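Long-range contact in sigma-C capsid protein (Avian reovirus, PDB 2VRS), which attaches avian reovirus to host cells as a trimeric outer-capsid fibre and induces apoptosis: residues 79-91 against 137-149. Numbering follows the deposited sequence.
Sequences EAQLMQFRWMARG and DITHIPSDLARLV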
loop_
_atom_site.group_PDB
_atom_site.type_symbol
_atom_site.label_atom_id
_atom_site.label_comp_id
_atom_site.label_asym_id
_atom_site.label_seq_id
_atom_site.Cartn_x
_atom_site.Cartn_y
_atom_site.Cartn_z
ATOM N N GLU C 79 -4.474 -13.269 5.925
ATOM C CA GLU C 79 -5.841 -13.249 6.461
ATOM C C GLU C 79 -6.039 -12.142 7.508
ATOM O O GLU C 79 -5.246 -11.988 8.432
ATOM C CB GLU C 79 -6.193 -14.594 7.106
ATOM C CG GLU C 79 -6.176 -15.692 6.061
ATOM C CD GLU C 79 -6.911 -16.944 6.518
ATOM O OE1 GLU C 79 -6.819 -17.256 7.711
ATOM O OE2 GLU C 79 -7.582 -17.598 5.690
ATOM N N ALA C 80 -7.151 -11.417 7.372
ATOM C CA ALA C 80 -7.634 -10.538 8.429
ATOM C C ALA C 80 -8.028 -11.344 9.667
ATOM O O ALA C 80 -8.319 -12.563 9.594
ATOM C CB ALA C 80 -8.825 -9.685 7.884
ATOM N N GLN C 81 -8.066 -10.656 10.797
ATOM C CA GLN C 81 -8.503 -11.244 12.051
ATOM C C GLN C 81 -9.330 -10.248 12.821
ATOM O O GLN C 81 -9.070 -9.048 12.784
ATOM C CB GLN C 81 -7.296 -11.513 12.976
ATOM C CG GLN C 81 -6.219 -12.382 12.476
ATOM C CD GLN C 81 -5.037 -12.332 13.434
ATOM O OE1 GLN C 81 -3.967 -11.833 13.082
ATOM N NE2 GLN C 81 -5.245 -12.810 14.657
ATOM N N LEU C 82 -10.278 -10.776 13.587
ATOM C CA LEU C 82 -10.980 -9.974 14.555
ATOM C C LEU C 82 -10.596 -10.548 15.924
ATOM O O LEU C 82 -11.125 -11.589 16.355
ATOM C CB LEU C 82 -12.520 -10.022 14.343
ATOM C CG LEU C 82 -13.314 -9.040 15.257
ATOM C CD1 LEU C 82 -13.019 -7.523 14.923
ATOM C CD2 LEU C 82 -14.805 -9.270 15.161
ATOM N N MET C 83 -9.685 -9.862 16.601
ATOM C CA MET C 83 -9.244 -10.240 17.947
ATOM C C MET C 83 -10.173 -9.692 19.013
ATOM O O MET C 83 -10.635 -8.560 18.931
ATOM C CB MET C 83 -7.853 -9.701 18.208
ATOM C CG MET C 83 -6.812 -10.192 17.276
ATOM S SD MET C 83 -5.288 -9.351 17.762
ATOM C CE MET C 83 -4.168 -10.056 16.614
ATOM N N GLN C 84 -10.438 -10.494 20.041
ATOM C CA GLN C 84 -11.322 -10.068 21.137
ATOM C C GLN C 84 -10.556 -10.356 22.438
ATOM O O GLN C 84 -10.102 -11.489 22.679
ATOM C CB GLN C 84 -12.631 -10.856 21.117
ATOM C CG GLN C 84 -13.395 -10.679 19.816
ATOM C CD GLN C 84 -14.602 -11.573 19.770
ATOM O OE1 GLN C 84 -14.753 -12.387 18.862
ATOM N NE2 GLN C 84 -15.460 -11.447 20.770
ATOM N N PHE C 85 -10.324 -9.307 23.216
ATOM C CA PHE C 85 -9.665 -9.445 24.516
ATOM C C PHE C 85 -10.108 -8.369 25.505
ATOM O O PHE C 85 -10.841 -7.436 25.154
ATOM C CB PHE C 85 -8.146 -9.464 24.321
ATOM C CG PHE C 85 -7.612 -8.289 23.515
ATOM C CD1 PHE C 85 -7.284 -7.092 24.153
ATOM C CD2 PHE C 85 -7.414 -8.399 22.135
ATOM C CE1 PHE C 85 -6.771 -6.008 23.405
ATOM C CE2 PHE C 85 -6.895 -7.318 21.375
ATOM C CZ PHE C 85 -6.587 -6.129 22.016
ATOM N N ARG C 86 -9.647 -8.487 26.746
ATOM C CA ARG C 86 -9.902 -7.483 27.763
ATOM C C ARG C 86 -8.641 -6.675 28.066
ATOM O O ARG C 86 -7.529 -7.220 28.107
ATOM C CB ARG C 86 -10.462 -8.167 29.026
ATOM C CG ARG C 86 -11.787 -8.906 28.748
ATOM C CD ARG C 86 -12.946 -7.931 28.720
ATOM N NE ARG C 86 -13.646 -7.851 30.007
ATOM C CZ ARG C 86 -13.280 -7.091 31.043
ATOM N NH1 ARG C 86 -12.193 -6.324 30.980
ATOM N NH2 ARG C 86 -14.009 -7.101 32.157
ATOM N N TRP C 87 -8.819 -5.382 28.286
ATOM C CA TRP C 87 -7.648 -4.502 28.490
ATOM C C TRP C 87 -7.925 -3.606 29.671
ATOM O O TRP C 87 -8.944 -2.890 29.687
ATOM C CB TRP C 87 -7.442 -3.625 27.240
ATOM C CG TRP C 87 -6.063 -3.146 27.029
ATOM C CD1 TRP C 87 -5.092 -2.968 27.977
ATOM C CD2 TRP C 87 -5.487 -2.754 25.772
ATOM N NE1 TRP C 87 -3.928 -2.488 27.384
ATOM C CE2 TRP C 87 -4.146 -2.372 26.029
ATOM C CE3 TRP C 87 -5.972 -2.718 24.439
ATOM C CZ2 TRP C 87 -3.274 -1.952 25.006
ATOM C CZ3 TRP C 87 -5.096 -2.288 23.411
ATOM C CH2 TRP C 87 -3.765 -1.929 23.699
ATOM N N MET C 88 -7.057 -3.650 30.685
ATOM C CA MET C 88 -7.247 -2.740 31.811
ATOM C C MET C 88 -6.536 -1.454 31.454
ATOM O O MET C 88 -5.311 -1.426 31.293
ATOM C CB MET C 88 -6.710 -3.329 33.128
ATOM C CG MET C 88 -7.138 -2.495 34.342
ATOM S SD MET C 88 -6.077 -2.846 35.766
ATOM C CE MET C 88 -4.436 -2.368 35.176
ATOM N N ALA C 89 -7.304 -0.393 31.265
ATOM C CA ALA C 89 -6.715 0.877 30.949
ATOM C C ALA C 89 -6.454 1.633 32.256
ATOM O O ALA C 89 -7.262 1.586 33.186
ATOM C CB ALA C 89 -7.679 1.687 30.107
ATOM N N ARG C 90 -5.385 2.423 32.283
ATOM C CA ARG C 90 -5.004 3.079 33.523
ATOM C C ARG C 90 -5.173 4.559 33.479
ATOM O O ARG C 90 -4.566 5.232 32.652
ATOM C CB ARG C 90 -3.540 2.741 33.835
ATOM C CG ARG C 90 -3.349 1.253 34.114
ATOM C CD ARG C 90 -1.847 1.061 34.286
ATOM N NE ARG C 90 -1.510 -0.311 34.548
ATOM C CZ ARG C 90 -1.431 -0.837 35.759
ATOM N NH1 ARG C 90 -1.690 -0.098 36.840
ATOM N NH2 ARG C 90 -1.105 -2.117 35.876
ATOM N N GLY C 91 -6.002 5.079 34.383
ATOM C CA GLY C 91 -6.165 6.525 34.514
ATOM C C GLY C 91 -4.921 7.124 35.128
ATOM O O GLY C 91 -4.356 6.560 36.074
ATOM N N ASP C 137 -1.071 -4.917 30.132
ATOM C CA ASP C 137 -2.343 -4.901 30.859
ATOM C C ASP C 137 -3.517 -5.632 30.154
ATOM O O ASP C 137 -4.651 -5.629 30.644
ATOM C CB ASP C 137 -2.733 -3.464 31.219
ATOM C CG ASP C 137 -1.788 -2.852 32.221
ATOM O OD1 ASP C 137 -1.391 -3.575 33.167
ATOM O OD2 ASP C 137 -1.441 -1.670 32.078
ATOM N N ILE C 138 -3.233 -6.261 29.026
ATOM C CA ILE C 138 -4.232 -7.056 28.329
ATOM C C ILE C 138 -4.339 -8.350 29.153
ATOM O O ILE C 138 -3.309 -8.910 29.518
ATOM C CB ILE C 138 -3.830 -7.374 26.875
ATOM C CG1 ILE C 138 -3.989 -6.110 25.987
ATOM C CG2 ILE C 138 -4.761 -8.493 26.305
ATOM C CD1 ILE C 138 -3.312 -6.230 24.591
ATOM N N THR C 139 -5.557 -8.802 29.435
ATOM C CA THR C 139 -5.759 -9.899 30.387
ATOM C C THR C 139 -5.206 -11.255 29.936
ATOM O O THR C 139 -4.630 -12.012 30.753
ATOM C CB THR C 139 -7.239 -9.971 30.798
ATOM O OG1 THR C 139 -7.506 -8.812 31.597
ATOM C CG2 THR C 139 -7.511 -11.197 31.629
ATOM N N HIS C 140 -5.378 -11.562 28.662
ATOM C CA HIS C 140 -4.857 -12.807 28.109
ATOM C C HIS C 140 -4.324 -12.434 26.718
ATOM O O HIS C 140 -5.081 -12.362 25.747
ATOM C CB HIS C 140 -5.986 -13.842 28.047
ATOM C CG HIS C 140 -5.509 -15.228 27.757
ATOM N ND1 HIS C 140 -5.788 -15.876 26.572
ATOM C CD2 HIS C 140 -4.760 -16.082 28.486
ATOM C CE1 HIS C 140 -5.222 -17.069 26.582
ATOM N NE2 HIS C 140 -4.569 -17.204 27.720
ATOM N N ILE C 141 -3.032 -12.141 26.669
ATOM C CA ILE C 141 -2.352 -11.602 25.490
ATOM C C ILE C 141 -2.659 -12.429 24.235
ATOM O O ILE C 141 -2.532 -13.646 24.266
ATOM C CB ILE C 141 -0.802 -11.559 25.724
ATOM C CG1 ILE C 141 -0.439 -10.871 27.061
ATOM C CG2 ILE C 141 -0.091 -10.895 24.552
ATOM C CD1 ILE C 141 -0.169 -9.351 26.995
ATOM N N PRO C 142 -3.124 -11.777 23.145
ATOM C CA PRO C 142 -3.269 -12.484 21.868
ATOM C C PRO C 142 -1.926 -13.037 21.389
ATOM O O PRO C 142 -0.883 -12.413 21.638
ATOM C CB PRO C 142 -3.741 -11.380 20.911
ATOM C CG PRO C 142 -4.410 -10.393 21.793
ATOM C CD PRO C 142 -3.563 -10.374 23.030
ATOM N N SER C 143 -1.957 -14.199 20.728
ATOM C CA SER C 143 -0.753 -14.772 20.096
ATOM C C SER C 143 -0.130 -13.806 19.096
ATOM O O SER C 143 1.068 -13.521 19.166
ATOM C CB SER C 143 -1.069 -16.105 19.408
ATOM O OG SER C 143 -0.752 -17.178 20.265
ATOM N N ASP C 144 -0.956 -13.279 18.184
ATOM C CA ASP C 144 -0.462 -12.358 17.143
ATOM C C ASP C 144 -0.212 -10.925 17.664
ATOM O O ASP C 144 -0.797 -9.932 17.129
ATOM C CB ASP C 144 -1.391 -12.342 15.914
ATOM C CG ASP C 144 -1.366 -13.648 15.133
ATOM O OD1 ASP C 144 -0.578 -14.563 15.469
ATOM O OD2 ASP C 144 -2.134 -13.750 14.157
ATOM N N LEU C 145 0.694 -10.813 18.645
ATOM C CA LEU C 145 1.054 -9.480 19.239
ATOM C C LEU C 145 1.540 -8.393 18.263
ATOM O O LEU C 145 1.360 -7.172 18.515
ATOM C CB LEU C 145 2.056 -9.634 20.393
ATOM C CG LEU C 145 1.931 -8.642 21.560
ATOM C CD1 LEU C 145 0.473 -8.436 22.031
ATOM C CD2 LEU C 145 2.794 -9.071 22.723
ATOM N N ALA C 146 2.122 -8.822 17.150
ATOM C CA ALA C 146 2.677 -7.897 16.182
ATOM C C ALA C 146 1.586 -6.985 15.640
ATOM O O ALA C 146 1.864 -5.861 15.263
ATOM C CB ALA C 146 3.333 -8.640 15.060
ATOM N N ARG C 147 0.344 -7.465 15.653
ATOM C CA ARG C 147 -0.788 -6.647 15.081
ATOM C C ARG C 147 -1.233 -5.524 16.010
ATOM O O ARG C 147 -2.130 -4.754 15.636
ATOM C CB ARG C 147 -1.997 -7.509 14.757
ATOM C CG ARG C 147 -1.695 -8.700 13.809
ATOM C CD ARG C 147 -1.744 -8.344 12.332
ATOM N NE ARG C 147 -0.801 -7.287 11.930
ATOM C CZ ARG C 147 0.497 -7.458 11.677
ATOM N NH1 ARG C 147 1.067 -8.656 11.791
ATOM N NH2 ARG C 147 1.229 -6.405 11.319
ATOM N N LEU C 148 -0.651 -5.451 17.212
ATOM C CA LEU C 148 -1.077 -4.471 18.217
ATOM C C LEU C 148 0.034 -3.471 18.484
ATOM O O LEU C 148 -0.032 -2.669 19.421
ATOM C CB LEU C 148 -1.465 -5.171 19.543
ATOM C CG LEU C 148 -2.521 -6.284 19.428
ATOM C CD1 LEU C 148 -2.850 -6.843 20.812
ATOM C CD2 LEU C 148 -3.765 -5.762 18.709
ATOM N N VAL C 149 1.092 -3.579 17.691
ATOM C CA VAL C 149 2.259 -2.687 17.784
ATOM C C VAL C 149 2.329 -1.782 16.552
ATOM O O VAL C 149 2.388 -2.260 15.412
ATOM C CB VAL C 149 3.608 -3.498 17.893
ATOM C CG1 VAL C 149 4.777 -2.530 17.997
ATOM C CG2 VAL C 149 3.587 -4.394 19.149
HETATM O O HOH W 1 -8.237 -10.859 27.377
HETATM O O HOH W 2 -2.866 -0.300 30.387
#
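I138 packs against two aromatic rings of the strand, W87 and F85. Its CG1 lies over one face of the W87 indole, 3.6 Å from the centroid of the five-membered ring and almost on the ring normal, a CH-pi contact, while CG2 turns to F85 and meets CD1 at 3.6 Å. P142 CG approaches the same phenyl ring at CD2, and L148, pointing back at F85, brings CD1 to CZ. F85 presents its ring to all three because chi1, 53°, sets CG between the backbone N and the carbonyl carbon. Further along, M83 runs out extended beyond CG, its SD against L148 CD2 and its CE by the CB atoms of D144 and R147.

The backbones join at a single beta bridge, W87 with I138: T139 N donates to R86 O (2.9 Å) and M88 N to D137 O (3.1 Å, N-H...O 179°). Here the loop after strand 128-134 folds back along strand 81-92 of the C-terminal beta-barrel domain, the globular head of the fibre, and fastens to it before helix 152-155.

At the bridge's end R90 grips D137 side-on in a salt bridge of two hydrogen bonds, NE to OD2 at 2.8 Å and NH2 to OD1 at 3.1 Å. Both oxygens lie near the guanidinium plane, but the carboxylate is tilted: NE meets OD2 from above its plane. M88 CE lies 3.3 Å above the guanidinium plane, over its centre. A water lies within hydrogen-bonding reach of both D137 OD2 and M88 O.

Behind this layer, W87 NE1 is hydrogen-bonded to D134 O and its ring meets F133 edge-to-face, which together probably help hold the indole against I138. R147 sends its guanidinium away from the strand, to T211 and, by cation-pi, Y65.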